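Local coordinates for protein methyltransferase WBDD (Escherichia coli, PDB 4AZS) that acts as a bifunctional kinase and methyltransferase that regulates the chain length of the O9a O antigen, at residues T20-L25 against I101-A106; L52-Y57 against A85-T90; E155-L160 against I195-F200; E173-E178 against V214-Y219; F360-V365 against G384-T389. One frame throughout, in Å; residues are numbered along the deposited sequence. Where two conformers were deposited one is given.

Contact 1: residues T20-L25 against I101-A106; sequences TLVSEL and INVCRA. With SO4 (sulfate ion), chain M; SO4 (sulfate ion), chain G.
The N-terminal helix 18-24 lies nearly antiparallel against helix 98-109 of the methyltransferase fold; the axes of segments 20-24 and 101-106 approach to 9.2 Å at 152° where Leu21 meets Val103 and Ala106. The side-chain packing is mainly apolar, and no hydrogen bond crosses it. Leu21 reaches along one turn of the opposite helix: its CB sits 3.7 Å from Val103 CG2, while the CD1 branch extends to Ala106 CB at 3.6 Å. Val103 points its CG2 methyl, anti to its carbonyl carbon, at the helix surface, touching Leu21 O at 3.6 Å. Leu25 brings CD2 across the same methyl, 3.8 Å away. Asn102 turns its amide to Gln98, and its CB flanks Leu21 CD2. Arg105, leading away from this interface, holds two sulfates, one through NE and one through NH1 and NH2. Ala278 of a second subunit packs on Leu21 and Asn102. With Leu25 about 8 Å from the bound S-adenosylmethionine, this is an N-terminal helix laid over a helix of a Rossmann-like, class I methyltransferase domain.

Contact 2: residues L52-Y57 against A85-T90; sequences LITEQY and ASKGAT
Helix 47-64 passes the C-terminal end of helix 79-86 at some distance, the nearest CA atoms being those of Thr54 and Lys87, 8.8 Å apart. Side chains bridge this gap. Helix 79-86 closes in a Schellman motif, with Gly88 in the C-prime position at positive phi, which turns the chain toward strand 90-95. Tyr57 reaches across: with CG anti to the backbone N (chi1 179°), its ring extends from the helix until OH lies 3.4 Å from Ala89 CA, and CE2 lies 3.6 Å from Ala89 CB. A water sits in the ring plane at the hydroxyl, 2.7 Å from Tyr57 OH, and donates to Lys87 O, tying the phenol to the helix terminus; OH is also hydrogen-bonded to Leu68 N. Lys87, bent at its last two torsions, runs alongside the ring in the opposite sense, so that CE comes 3.9 Å from Tyr57 CD1, and its chain crosses that of Thr54 at about a right angle. The bends deliver its ammonium to a salt bridge with Asp58. Tyr57 and Ala89 both rest on Val70 of strand 69-73, while the far side of helix 47-64 packs through Leu52 and Gln56 on strands 200-207 and 216-222.

Contact 3: residues E155-L160 against I195-F200; sequences EVKRLL and IEQCAF
Lys157 and Gln197 make the close, polar, partly exposed part of this contact, whereas its buried part, Leu160, Ile195 and Cys198, is packed more loosely. Gln197 is folded back by its first two torsions (chi1 76°, chi2 -70°), which brings the amide across Lys157 with both ends in use. Lys157 NZ donates to Gln197 OE1 over 3.0 Å from well above the carbonyl plane, and Gln197 NE2 makes a weak, bent bond to Lys157 O at 3.0 Å. Both groups are also held by the backbone before the turn: NZ is bonded to Glu193 O and NE2 to Leu194 O. The turn, type I from Ile195 to Cys198, leads into strand 200-207 of the methyltransferase sheet and lies against helix 153-166. On the looser buried side, Leu160 CD1 approaches Ile195 CG2 to 4.2 Å, and Cys198 SG stands 4.0 Å from Leu160 O. Farther out, Glu196 OE2 is 4.5 Å from Lys157 NZ, not bonded but near enough that it would probably favour the ammonium charge.

Contact 4: residues E173-E178 against V214-Y219; sequences ELAVKE and VPRPMY
Glu173 and Met218 form an antiparallel non-hydrogen-bonded pair, CA to CA 4.2 Å, beside which the backbone bond from Leu174 N to Pro217 O forms at 3.0 Å. That bond is straight, 165° at the hydrogen, and nearly in line with the carbonyl. The same Pro217 O receives a CA-H...O contact from Glu173 CA at 3.3 Å, giving it two donors. Beyond Leu174 the backbones separate and side chains take over. The segments lie at the end of strand 169-173 and in the first part of strand 216-222, adjacent in the sheet of order 3-2-1-4-5-7-6 that defines class I methyltransferases, and Glu173 stands about 4 Å from the bound S-adenosylmethionine. Apolar contacts follow the divergence: Leu174 CD1 lies 4.0 Å from Tyr219 CD2, the two side chains crossing at about a right angle, and Val176 divides its methyls, CG1 to Pro217 CD and CG2 to Val214 CG1 at 3.6 Å. Charged side chains meet through their carbons. Arg216 is extended from CG to NE, and Ala175 CB lies over one face of its guanidinium, 3.5 Å from Arg216 NE. Glu173 CG lies 3.7 Å from Arg216 CB, yet their charged ends, with planes 82° apart, do not pair: the carboxylate is gripped by salt bridges to Arg44 and Arg49, and the guanidinium by one to Glu179. Ser142 OG, bonded to both Glu173 OE1 and Arg216 NH1, links the two.

Contact 5: residues F360-V365 against G384-T389; sequences FWHDDV and GSIVTT
CG of His362 is anti to its backbone N (chi1 -170°), which turns the imidazole beside Ser385, whose CB makes an off-centre CH-pi contact 4.2 Å from the ring centroid. The ring is fixed from both ends: ND1 accepts from Asp364 N at 3.0 Å, and NE2 is bonded to Asp382 O. Main-chain bonds zip the two short strands, Trp361 N to Val387 O at 3.0 Å and Val387 N to Trp361 O at 2.8 Å. A further bond, Asp363 N to Ser385 O, approaches from well above the carbonyl plane. The sequence HDDVRPWN from His362 to Asn369 resembles the HRD catalytic loop of protein kinases, and Asp382 to Gly384 probably correspond to their DFG motif, so this two-stranded ribbon would join the start of the one to the end of the other. Asp364, at the position of the HRD aspartate by this comparison, sets CB 3.3 Å from Ser385 OG and forms a salt bridge with Arg366. Ile386 CG2 meets the Phe360 ring edge at CD1, 3.8 Å off.

Overall arrangement
Contacts 1 to 4 belong to the methyltransferase half and contact 5 to the kinase, its centre 64 Å from that of contact 1. Contacts 1 and 4 are buried, the others only partly. Helix packing in contact 1 is mainly apolar, whereas contact 4, at the sheet's strand ends near the cofactor, mixes backbone bonding with charges satisfied elsewhere. Contact 5 also relies on strand pairing, with three backbone bonds. The partly buried contacts 2 and 3 instead use long polar side chains, one through water, the other directly. Contact 4 joins its neighbours physically: Met218 packs on Leu52 of contact 2, and Tyr219 on Ile195 of contact 3.

Contact 1: residues T20-L25 against I101-A106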
# COMPACT_ATOMS: atom_id res chain seq x y z
N THR A 20 36.29 -26.28 -27.06
CA THR A 20 35.15 -26.48 -26.19
C THR A 20 35.00 -25.33 -25.21
O THR A 20 33.88 -24.88 -24.94
CB THR A 20 35.29 -27.82 -25.46
OG1 THR A 20 35.18 -28.84 -26.46
CG2 THR A 20 34.19 -28.01 -24.42
N LEU A 21 36.12 -24.87 -24.66
CA LEU A 21 36.04 -23.80 -23.66
C LEU A 21 35.52 -22.51 -24.30
O LEU A 21 34.73 -21.81 -23.70
CB LEU A 21 37.41 -23.59 -23.01
CG LEU A 21 37.96 -24.81 -22.25
CD1 LEU A 21 39.39 -24.59 -21.84
CD2 LEU A 21 37.13 -25.06 -21.02
N VAL A 22 35.95 -22.23 -25.51
CA VAL A 22 35.53 -21.05 -26.22
C VAL A 22 34.03 -21.18 -26.53
O VAL A 22 33.26 -20.21 -26.38
CB VAL A 22 36.38 -20.85 -27.52
CG1 VAL A 22 35.76 -19.82 -28.44
CG2 VAL A 22 37.77 -20.36 -27.12
N SER A 23 33.60 -22.37 -26.94
CA SER A 23 32.21 -22.55 -27.29
C SER A 23 31.39 -22.35 -26.05
O SER A 23 30.27 -21.89 -26.13
CB SER A 23 31.94 -23.95 -27.79
OG SER A 23 30.55 -24.14 -27.94
N GLU A 24 31.93 -22.70 -24.89
CA GLU A 24 31.07 -22.56 -23.74
C GLU A 24 31.01 -21.16 -23.14
O GLU A 24 30.23 -20.93 -22.25
CB GLU A 24 31.23 -23.68 -22.72
CG GLU A 24 32.49 -23.87 -21.98
CD GLU A 24 32.60 -25.33 -21.49
OE1 GLU A 24 31.57 -26.00 -21.25
OE2 GLU A 24 33.70 -25.81 -21.38
N LEU A 25 31.81 -20.23 -23.67
CA LEU A 25 31.74 -18.83 -23.30
C LEU A 25 30.32 -18.31 -23.57
O LEU A 25 29.79 -18.48 -24.66
CB LEU A 25 32.69 -18.01 -24.18
CG LEU A 25 34.16 -18.18 -23.89
CD1 LEU A 25 34.97 -17.40 -24.92
CD2 LEU A 25 34.51 -17.72 -22.48
N ILE A 101 37.34 -17.36 -17.05
CA ILE A 101 38.58 -17.74 -16.41
C ILE A 101 39.07 -19.10 -16.94
O ILE A 101 40.27 -19.26 -17.14
CB ILE A 101 38.44 -17.75 -14.89
CG1 ILE A 101 38.10 -16.35 -14.38
CG2 ILE A 101 39.72 -18.24 -14.20
CD1 ILE A 101 39.20 -15.34 -14.64
N ASN A 102 38.19 -20.04 -17.24
CA ASN A 102 38.68 -21.29 -17.82
C ASN A 102 39.42 -21.02 -19.11
O ASN A 102 40.45 -21.63 -19.38
CB ASN A 102 37.56 -22.27 -18.08
CG ASN A 102 36.97 -22.80 -16.81
OD1 ASN A 102 37.60 -22.73 -15.77
ND2 ASN A 102 35.73 -23.27 -16.87
N VAL A 103 38.91 -20.09 -19.93
CA VAL A 103 39.60 -19.83 -21.19
C VAL A 103 40.96 -19.13 -20.95
O VAL A 103 41.97 -19.48 -21.56
CB VAL A 103 38.74 -19.00 -22.16
CG1 VAL A 103 39.61 -18.39 -23.26
CG2 VAL A 103 37.62 -19.86 -22.75
N CYS A 104 40.95 -18.11 -20.09
CA CYS A 104 42.18 -17.40 -19.74
C CYS A 104 43.29 -18.36 -19.31
O CYS A 104 44.41 -18.26 -19.80
CB CYS A 104 41.96 -16.43 -18.60
SG CYS A 104 40.85 -15.06 -18.97
N ARG A 105 42.95 -19.31 -18.44
CA ARG A 105 43.95 -20.27 -17.93
C ARG A 105 44.47 -21.21 -19.02
O ARG A 105 45.65 -21.47 -19.08
CB ARG A 105 43.40 -21.10 -16.79
CG ARG A 105 43.12 -20.28 -15.56
CD ARG A 105 42.64 -21.19 -14.43
NE ARG A 105 42.61 -20.44 -13.17
CZ ARG A 105 41.69 -20.59 -12.21
NH1 ARG A 105 40.70 -21.44 -12.35
NH2 ARG A 105 41.76 -19.85 -11.11
N ALA A 106 43.58 -21.68 -19.88
CA ALA A 106 43.94 -22.53 -20.99
C ALA A 106 44.86 -21.77 -21.95
O ALA A 106 45.86 -22.31 -22.39
CB ALA A 106 42.70 -23.08 -21.70
S SO4 M . 45.82 -19.22 -13.00
O1 SO4 M . 44.71 -18.27 -12.86
O2 SO4 M . 46.61 -18.85 -14.24
O3 SO4 M . 45.22 -20.56 -13.24
O4 SO4 M . 46.64 -19.32 -11.75
S SO4 G . 39.48 -19.90 -8.75
O1 SO4 G . 38.13 -20.09 -8.18
O2 SO4 G . 39.47 -20.40 -10.14
O3 SO4 G . 40.46 -20.65 -7.93
O4 SO4 G . 39.92 -18.49 -8.73

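Contact 2: residues L52-Y57 against A85-T90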
# COMPACT_ATOMS: atom_id res chain seq x y z
N LEU A 52 46.84 1.60 -27.41
CA LEU A 52 46.97 2.67 -26.46
C LEU A 52 47.48 2.17 -25.09
O LEU A 52 48.32 2.80 -24.43
CB LEU A 52 45.62 3.35 -26.33
CG LEU A 52 45.59 4.72 -25.73
CD1 LEU A 52 46.57 5.67 -26.41
CD2 LEU A 52 44.18 5.27 -25.89
N ILE A 53 46.97 1.03 -24.66
CA ILE A 53 47.33 0.52 -23.33
C ILE A 53 48.83 0.11 -23.29
O ILE A 53 49.51 0.36 -22.30
CB ILE A 53 46.42 -0.64 -22.93
CG1 ILE A 53 45.06 -0.10 -22.51
CG2 ILE A 53 46.98 -1.44 -21.78
CD1 ILE A 53 44.03 -1.20 -22.41
N THR A 54 49.34 -0.49 -24.37
CA THR A 54 50.76 -0.84 -24.44
C THR A 54 51.67 0.39 -24.44
O THR A 54 52.75 0.37 -23.86
CB THR A 54 51.05 -1.68 -25.69
OG1 THR A 54 50.76 -0.92 -26.84
CG2 THR A 54 50.20 -2.91 -25.76
N GLU A 55 51.23 1.49 -25.06
CA GLU A 55 51.98 2.75 -25.01
C GLU A 55 52.09 3.25 -23.56
O GLU A 55 53.15 3.65 -23.09
CB GLU A 55 51.29 3.78 -25.92
CG GLU A 55 51.41 5.25 -25.53
CD GLU A 55 50.59 6.16 -26.47
OE1 GLU A 55 50.37 5.80 -27.65
OE2 GLU A 55 50.18 7.25 -26.01
N GLN A 56 50.98 3.20 -22.82
CA GLN A 56 50.97 3.66 -21.45
C GLN A 56 51.75 2.70 -20.55
O GLN A 56 52.45 3.14 -19.65
CB GLN A 56 49.53 3.79 -20.94
CG GLN A 56 48.73 4.95 -21.54
CD GLN A 56 49.41 6.29 -21.37
OE1 GLN A 56 50.14 6.55 -20.40
NE2 GLN A 56 49.26 7.11 -22.36
N TYR A 57 51.60 1.39 -20.78
CA TYR A 57 52.45 0.40 -20.11
C TYR A 57 53.94 0.77 -20.27
O TYR A 57 54.66 0.86 -19.29
CB TYR A 57 52.20 -1.01 -20.62
CG TYR A 57 53.10 -2.05 -19.96
CD1 TYR A 57 54.39 -2.30 -20.43
CD2 TYR A 57 52.68 -2.71 -18.82
CE1 TYR A 57 55.22 -3.23 -19.80
CE2 TYR A 57 53.48 -3.61 -18.19
CZ TYR A 57 54.75 -3.87 -18.67
OH TYR A 57 55.51 -4.77 -17.99
N ALA A 85 51.44 -9.66 -20.64
CA ALA A 85 52.37 -10.67 -20.15
C ALA A 85 53.35 -11.03 -21.23
O ALA A 85 54.48 -11.36 -20.95
CB ALA A 85 51.66 -11.92 -19.66
N SER A 86 52.90 -10.95 -22.47
CA SER A 86 53.78 -11.20 -23.59
C SER A 86 54.98 -10.24 -23.66
O SER A 86 56.05 -10.60 -24.13
CB SER A 86 52.99 -11.04 -24.89
OG SER A 86 53.72 -11.63 -25.87
N LYS A 87 54.75 -9.00 -23.25
CA LYS A 87 55.79 -7.96 -23.18
C LYS A 87 56.57 -7.96 -21.87
O LYS A 87 57.28 -7.00 -21.59
CB LYS A 87 55.14 -6.58 -23.34
CG LYS A 87 54.51 -6.37 -24.70
CD LYS A 87 53.48 -5.24 -24.64
CE LYS A 87 53.96 -4.02 -23.87
NZ LYS A 87 55.09 -3.33 -24.60
N GLY A 88 56.37 -8.98 -21.02
CA GLY A 88 57.16 -9.13 -19.78
C GLY A 88 56.46 -8.70 -18.50
O GLY A 88 57.04 -8.76 -17.41
N ALA A 89 55.21 -8.30 -18.59
CA ALA A 89 54.46 -7.92 -17.40
C ALA A 89 54.13 -9.15 -16.56
O ALA A 89 53.97 -10.24 -17.09
CB ALA A 89 53.17 -7.19 -17.80
N THR A 90 53.97 -8.96 -15.26
CA THR A 90 53.38 -9.98 -14.40
C THR A 90 51.96 -9.55 -14.19
O THR A 90 51.70 -8.39 -13.76
CB THR A 90 54.12 -10.03 -13.04
OG1 THR A 90 55.47 -10.38 -13.29
CG2 THR A 90 53.50 -11.10 -12.06
O HOH W 1 57.65 -5.62 -19.33

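Contact 3: residues E155-L160 against I195-F200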
# COMPACT_ATOMS: atom_id res chain seq x y z
N GLU A 155 29.33 4.12 -4.23
CA GLU A 155 30.18 3.00 -3.91
C GLU A 155 31.24 2.85 -5.03
O GLU A 155 32.39 2.60 -4.73
CB GLU A 155 29.40 1.68 -3.70
CG GLU A 155 30.26 0.44 -4.00
CD GLU A 155 29.63 -0.92 -3.66
OE1 GLU A 155 28.60 -0.98 -2.98
OE2 GLU A 155 30.21 -1.97 -4.08
N VAL A 156 30.87 3.01 -6.30
CA VAL A 156 31.85 2.90 -7.38
C VAL A 156 32.95 3.98 -7.25
O VAL A 156 34.13 3.67 -7.49
CB VAL A 156 31.19 2.94 -8.75
CG1 VAL A 156 32.24 3.12 -9.85
CG2 VAL A 156 30.42 1.66 -9.00
N LYS A 157 32.59 5.21 -6.88
CA LYS A 157 33.62 6.27 -6.67
C LYS A 157 34.61 5.82 -5.62
O LYS A 157 35.82 6.03 -5.76
CB LYS A 157 32.99 7.62 -6.22
CG LYS A 157 32.24 8.36 -7.32
CD LYS A 157 31.41 9.57 -6.83
CE LYS A 157 32.24 10.76 -6.32
NZ LYS A 157 33.10 11.37 -7.39
N ARG A 158 34.11 5.26 -4.53
CA ARG A 158 35.02 4.79 -3.46
C ARG A 158 35.89 3.62 -3.87
O ARG A 158 37.07 3.57 -3.51
CB ARG A 158 34.25 4.47 -2.17
CG ARG A 158 33.76 5.76 -1.52
CD ARG A 158 33.01 5.52 -0.21
NE ARG A 158 32.42 6.77 0.29
CZ ARG A 158 31.14 7.11 0.20
NH1 ARG A 158 30.21 6.30 -0.33
NH2 ARG A 158 30.78 8.28 0.70
N LEU A 159 35.33 2.71 -4.66
CA LEU A 159 36.14 1.60 -5.18
C LEU A 159 37.26 2.14 -6.06
O LEU A 159 38.41 1.71 -5.95
CB LEU A 159 35.27 0.62 -5.98
CG LEU A 159 34.20 -0.12 -5.18
CD1 LEU A 159 33.42 -1.03 -6.11
CD2 LEU A 159 34.90 -0.97 -4.12
N LEU A 160 36.92 3.06 -6.95
CA LEU A 160 37.90 3.64 -7.90
C LEU A 160 38.95 4.49 -7.17
O LEU A 160 40.12 4.48 -7.54
CB LEU A 160 37.21 4.45 -9.01
CG LEU A 160 36.39 3.61 -9.99
CD1 LEU A 160 35.67 4.50 -10.97
CD2 LEU A 160 37.27 2.61 -10.72
N ILE A 195 35.42 9.55 -11.38
CA ILE A 195 36.87 9.66 -11.20
C ILE A 195 37.42 10.99 -10.72
O ILE A 195 38.57 11.06 -10.42
CB ILE A 195 37.65 9.26 -12.48
CG1 ILE A 195 37.19 10.05 -13.68
CG2 ILE A 195 37.53 7.76 -12.75
CD1 ILE A 195 38.08 9.88 -14.88
N GLU A 196 36.60 12.03 -10.71
CA GLU A 196 37.07 13.38 -10.48
C GLU A 196 37.51 13.55 -9.00
O GLU A 196 38.26 14.44 -8.71
CB GLU A 196 35.98 14.38 -10.84
CG GLU A 196 34.86 14.47 -9.82
CD GLU A 196 33.62 15.18 -10.36
OE1 GLU A 196 33.68 15.69 -11.51
OE2 GLU A 196 32.58 15.20 -9.65
N GLN A 197 37.09 12.66 -8.11
CA GLN A 197 37.67 12.60 -6.76
C GLN A 197 39.12 12.12 -6.77
O GLN A 197 39.83 12.37 -5.80
CB GLN A 197 36.86 11.70 -5.81
CG GLN A 197 37.03 10.19 -6.01
CD GLN A 197 36.41 9.68 -7.32
OE1 GLN A 197 35.83 10.47 -8.07
NE2 GLN A 197 36.52 8.36 -7.59
N CYS A 198 39.57 11.45 -7.84
CA CYS A 198 40.98 11.07 -7.94
C CYS A 198 41.83 12.27 -8.33
O CYS A 198 41.32 13.24 -8.88
CB CYS A 198 41.14 9.95 -8.93
SG CYS A 198 40.30 8.42 -8.40
N ALA A 199 43.11 12.23 -8.02
CA ALA A 199 43.94 13.42 -8.10
C ALA A 199 44.22 13.85 -9.50
O ALA A 199 44.05 15.01 -9.85
CB ALA A 199 45.27 13.17 -7.37
N PHE A 200 44.75 12.93 -10.28
CA PHE A 200 45.12 13.17 -11.66
C PHE A 200 44.28 12.33 -12.63
O PHE A 200 44.19 11.11 -12.46
CB PHE A 200 46.61 12.79 -11.87
CG PHE A 200 47.11 13.06 -13.28
CD1 PHE A 200 47.58 14.30 -13.64
CD2 PHE A 200 47.12 12.06 -14.22
CE1 PHE A 200 48.04 14.54 -14.92
CE2 PHE A 200 47.60 12.28 -15.51
CZ PHE A 200 48.04 13.53 -15.86

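Contact 4: residues E173-E178 against V214-Y219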
# COMPACT_ATOMS: atom_id res chain seq x y z
N GLU A 173 38.12 2.36 -19.31
CA GLU A 173 37.17 2.62 -20.36
C GLU A 173 35.81 2.60 -19.71
O GLU A 173 35.43 1.60 -19.11
CB GLU A 173 37.22 1.57 -21.44
CG GLU A 173 36.33 1.90 -22.64
CD GLU A 173 36.25 0.77 -23.64
OE1 GLU A 173 36.21 -0.42 -23.19
OE2 GLU A 173 36.20 1.09 -24.86
N LEU A 174 35.08 3.70 -19.82
CA LEU A 174 33.82 3.87 -19.13
C LEU A 174 32.64 4.02 -20.08
O LEU A 174 32.65 4.86 -20.98
CB LEU A 174 33.93 5.10 -18.25
CG LEU A 174 35.00 4.97 -17.16
CD1 LEU A 174 35.19 6.33 -16.52
CD2 LEU A 174 34.64 3.94 -16.10
N ALA A 175 31.62 3.21 -19.85
CA ALA A 175 30.38 3.33 -20.58
C ALA A 175 29.70 4.63 -20.17
O ALA A 175 29.96 5.17 -19.09
CB ALA A 175 29.46 2.15 -20.31
N VAL A 176 28.81 5.11 -21.04
CA VAL A 176 28.21 6.43 -20.84
C VAL A 176 26.72 6.42 -21.07
O VAL A 176 26.19 5.57 -21.82
CB VAL A 176 28.81 7.47 -21.79
CG1 VAL A 176 30.25 7.71 -21.42
CG2 VAL A 176 28.68 7.00 -23.21
N LYS A 177 26.06 7.39 -20.45
CA LYS A 177 24.61 7.45 -20.47
C LYS A 177 24.04 7.66 -21.87
O LYS A 177 22.89 7.33 -22.10
CB LYS A 177 24.08 8.50 -19.49
CG LYS A 177 24.03 9.90 -20.04
CD LYS A 177 23.13 10.79 -19.17
CE LYS A 177 23.12 12.25 -19.66
NZ LYS A 177 24.47 12.77 -20.05
N GLU A 178 24.83 8.17 -22.82
CA GLU A 178 24.31 8.39 -24.18
C GLU A 178 24.15 7.08 -24.95
O GLU A 178 23.57 7.04 -26.00
CB GLU A 178 25.25 9.34 -24.96
CG GLU A 178 25.19 10.78 -24.48
CD GLU A 178 25.85 11.03 -23.10
OE1 GLU A 178 26.75 10.29 -22.65
OE2 GLU A 178 25.46 12.00 -22.46
N VAL A 214 27.77 5.35 -30.16
CA VAL A 214 28.34 6.12 -29.06
C VAL A 214 29.62 5.44 -28.57
O VAL A 214 29.61 4.28 -28.18
CB VAL A 214 27.31 6.26 -27.94
CG1 VAL A 214 27.88 7.06 -26.77
CG2 VAL A 214 26.04 6.89 -28.50
N PRO A 215 30.75 6.16 -28.64
CA PRO A 215 32.00 5.64 -28.20
C PRO A 215 32.16 5.76 -26.66
O PRO A 215 31.45 6.53 -26.00
CB PRO A 215 33.02 6.52 -28.94
CG PRO A 215 32.36 7.87 -29.01
CD PRO A 215 30.89 7.51 -29.23
N ARG A 216 33.09 5.00 -26.12
CA ARG A 216 33.42 5.06 -24.72
C ARG A 216 34.80 5.71 -24.55
O ARG A 216 35.78 5.30 -25.18
CB ARG A 216 33.41 3.67 -24.10
CG ARG A 216 32.06 3.01 -24.11
CD ARG A 216 32.08 1.64 -23.43
NE ARG A 216 30.71 1.17 -23.39
CZ ARG A 216 30.34 -0.10 -23.32
NH1 ARG A 216 31.25 -1.04 -23.19
NH2 ARG A 216 29.07 -0.41 -23.45
N PRO A 217 34.88 6.70 -23.67
CA PRO A 217 36.13 7.33 -23.34
C PRO A 217 37.01 6.42 -22.45
O PRO A 217 36.51 5.60 -21.67
CB PRO A 217 35.68 8.62 -22.61
CG PRO A 217 34.45 8.16 -21.89
CD PRO A 217 33.77 7.23 -22.85
N MET A 218 38.31 6.49 -22.68
CA MET A 218 39.32 5.85 -21.88
C MET A 218 40.09 6.95 -21.14
O MET A 218 40.57 7.89 -21.76
CB MET A 218 40.28 5.10 -22.80
CG MET A 218 41.36 4.37 -22.06
SD MET A 218 42.44 3.30 -23.04
CE MET A 218 41.32 1.97 -23.38
N TYR A 219 40.18 6.81 -19.83
CA TYR A 219 40.89 7.71 -18.94
C TYR A 219 42.10 7.05 -18.31
O TYR A 219 42.10 5.88 -18.00
CB TYR A 219 39.96 8.16 -17.83
CG TYR A 219 38.86 9.10 -18.33
CD1 TYR A 219 39.12 10.47 -18.54
CD2 TYR A 219 37.61 8.61 -18.71
CE1 TYR A 219 38.13 11.30 -19.05
CE2 TYR A 219 36.62 9.44 -19.21
CZ TYR A 219 36.89 10.76 -19.35
OH TYR A 219 35.92 11.53 -19.87

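Contact 5: residues F360-V365 against G384-T389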
# COMPACT_ATOMS: atom_id res chain seq x y z
N PHE A 360 55.76 44.67 -21.54
CA PHE A 360 54.87 43.68 -20.94
C PHE A 360 54.17 44.25 -19.69
O PHE A 360 54.77 44.98 -18.91
CB PHE A 360 55.68 42.44 -20.52
CG PHE A 360 56.14 41.61 -21.65
CD1 PHE A 360 55.32 40.64 -22.19
CD2 PHE A 360 57.40 41.79 -22.19
CE1 PHE A 360 55.74 39.86 -23.26
CE2 PHE A 360 57.83 41.02 -23.26
CZ PHE A 360 57.00 40.05 -23.80
N TRP A 361 52.90 43.90 -19.53
CA TRP A 361 52.11 44.24 -18.36
C TRP A 361 51.33 43.04 -17.91
O TRP A 361 51.11 42.10 -18.68
CB TRP A 361 51.15 45.38 -18.66
CG TRP A 361 51.84 46.68 -19.07
CD1 TRP A 361 52.18 47.76 -18.26
CD2 TRP A 361 52.30 47.07 -20.43
NE1 TRP A 361 52.80 48.75 -18.98
CE2 TRP A 361 52.90 48.40 -20.29
CE3 TRP A 361 52.27 46.47 -21.68
CZ2 TRP A 361 53.45 49.09 -21.38
CZ3 TRP A 361 52.82 47.16 -22.77
CH2 TRP A 361 53.40 48.44 -22.62
N HIS A 362 50.90 43.09 -16.66
CA HIS A 362 50.11 42.03 -16.08
C HIS A 362 48.77 42.58 -15.72
O HIS A 362 48.67 43.51 -14.96
CB HIS A 362 50.82 41.50 -14.86
CG HIS A 362 50.22 40.25 -14.32
ND1 HIS A 362 48.99 40.21 -13.79
CD2 HIS A 362 50.74 38.96 -14.19
CE1 HIS A 362 48.71 38.95 -13.38
NE2 HIS A 362 49.78 38.19 -13.62
N ASP A 363 47.73 41.95 -16.24
CA ASP A 363 46.36 42.47 -16.20
C ASP A 363 45.61 42.17 -14.90
O ASP A 363 44.46 42.58 -14.74
CB ASP A 363 45.60 41.81 -17.37
CG ASP A 363 44.37 42.57 -17.80
OD1 ASP A 363 44.13 43.70 -17.31
OD2 ASP A 363 43.65 42.02 -18.66
N ASP A 364 46.23 41.45 -13.97
CA ASP A 364 45.49 40.87 -12.86
C ASP A 364 46.37 40.67 -11.62
O ASP A 364 46.53 39.56 -11.10
CB ASP A 364 44.88 39.52 -13.31
CG ASP A 364 43.79 39.03 -12.38
OD1 ASP A 364 43.14 39.86 -11.71
OD2 ASP A 364 43.58 37.80 -12.31
N VAL A 365 46.95 41.75 -11.15
CA VAL A 365 47.78 41.72 -9.97
C VAL A 365 46.92 41.69 -8.72
O VAL A 365 46.35 42.69 -8.29
CB VAL A 365 48.76 42.89 -9.93
CG1 VAL A 365 49.59 42.87 -8.65
CG2 VAL A 365 49.68 42.84 -11.13
N GLY A 384 49.05 34.00 -16.96
CA GLY A 384 47.91 33.95 -17.84
C GLY A 384 47.43 35.33 -18.27
O GLY A 384 46.95 35.50 -19.39
N SER A 385 47.57 36.31 -17.39
CA SER A 385 47.04 37.65 -17.62
C SER A 385 48.08 38.65 -18.18
O SER A 385 47.80 39.86 -18.26
CB SER A 385 46.45 38.21 -16.32
OG SER A 385 45.14 37.74 -16.11
N ILE A 386 49.25 38.16 -18.57
CA ILE A 386 50.25 39.00 -19.21
C ILE A 386 49.78 39.48 -20.58
O ILE A 386 49.24 38.72 -21.34
CB ILE A 386 51.55 38.26 -19.43
CG1 ILE A 386 52.34 38.21 -18.12
CG2 ILE A 386 52.31 38.90 -20.59
CD1 ILE A 386 53.26 39.37 -17.87
N VAL A 387 50.02 40.75 -20.89
CA VAL A 387 49.68 41.29 -22.19
C VAL A 387 50.83 42.14 -22.72
O VAL A 387 51.68 42.59 -21.93
CB VAL A 387 48.39 42.16 -22.14
CG1 VAL A 387 47.19 41.33 -21.70
CG2 VAL A 387 48.57 43.35 -21.22
N THR A 388 50.81 42.38 -24.03
CA THR A 388 51.89 43.00 -24.78
C THR A 388 51.55 44.34 -25.45
O THR A 388 52.45 45.11 -25.81
CB THR A 388 52.40 42.00 -25.82
OG1 THR A 388 53.18 41.01 -25.14
CG2 THR A 388 53.26 42.65 -26.90
N THR A 389 50.27 44.66 -25.63
CA THR A 389 49.91 45.94 -26.24
C THR A 389 48.71 46.55 -25.54
O THR A 389 48.03 45.87 -24.79
CB THR A 389 49.59 45.79 -27.74
OG1 THR A 389 48.84 44.59 -27.94
CG2 THR A 389 50.87 45.74 -28.58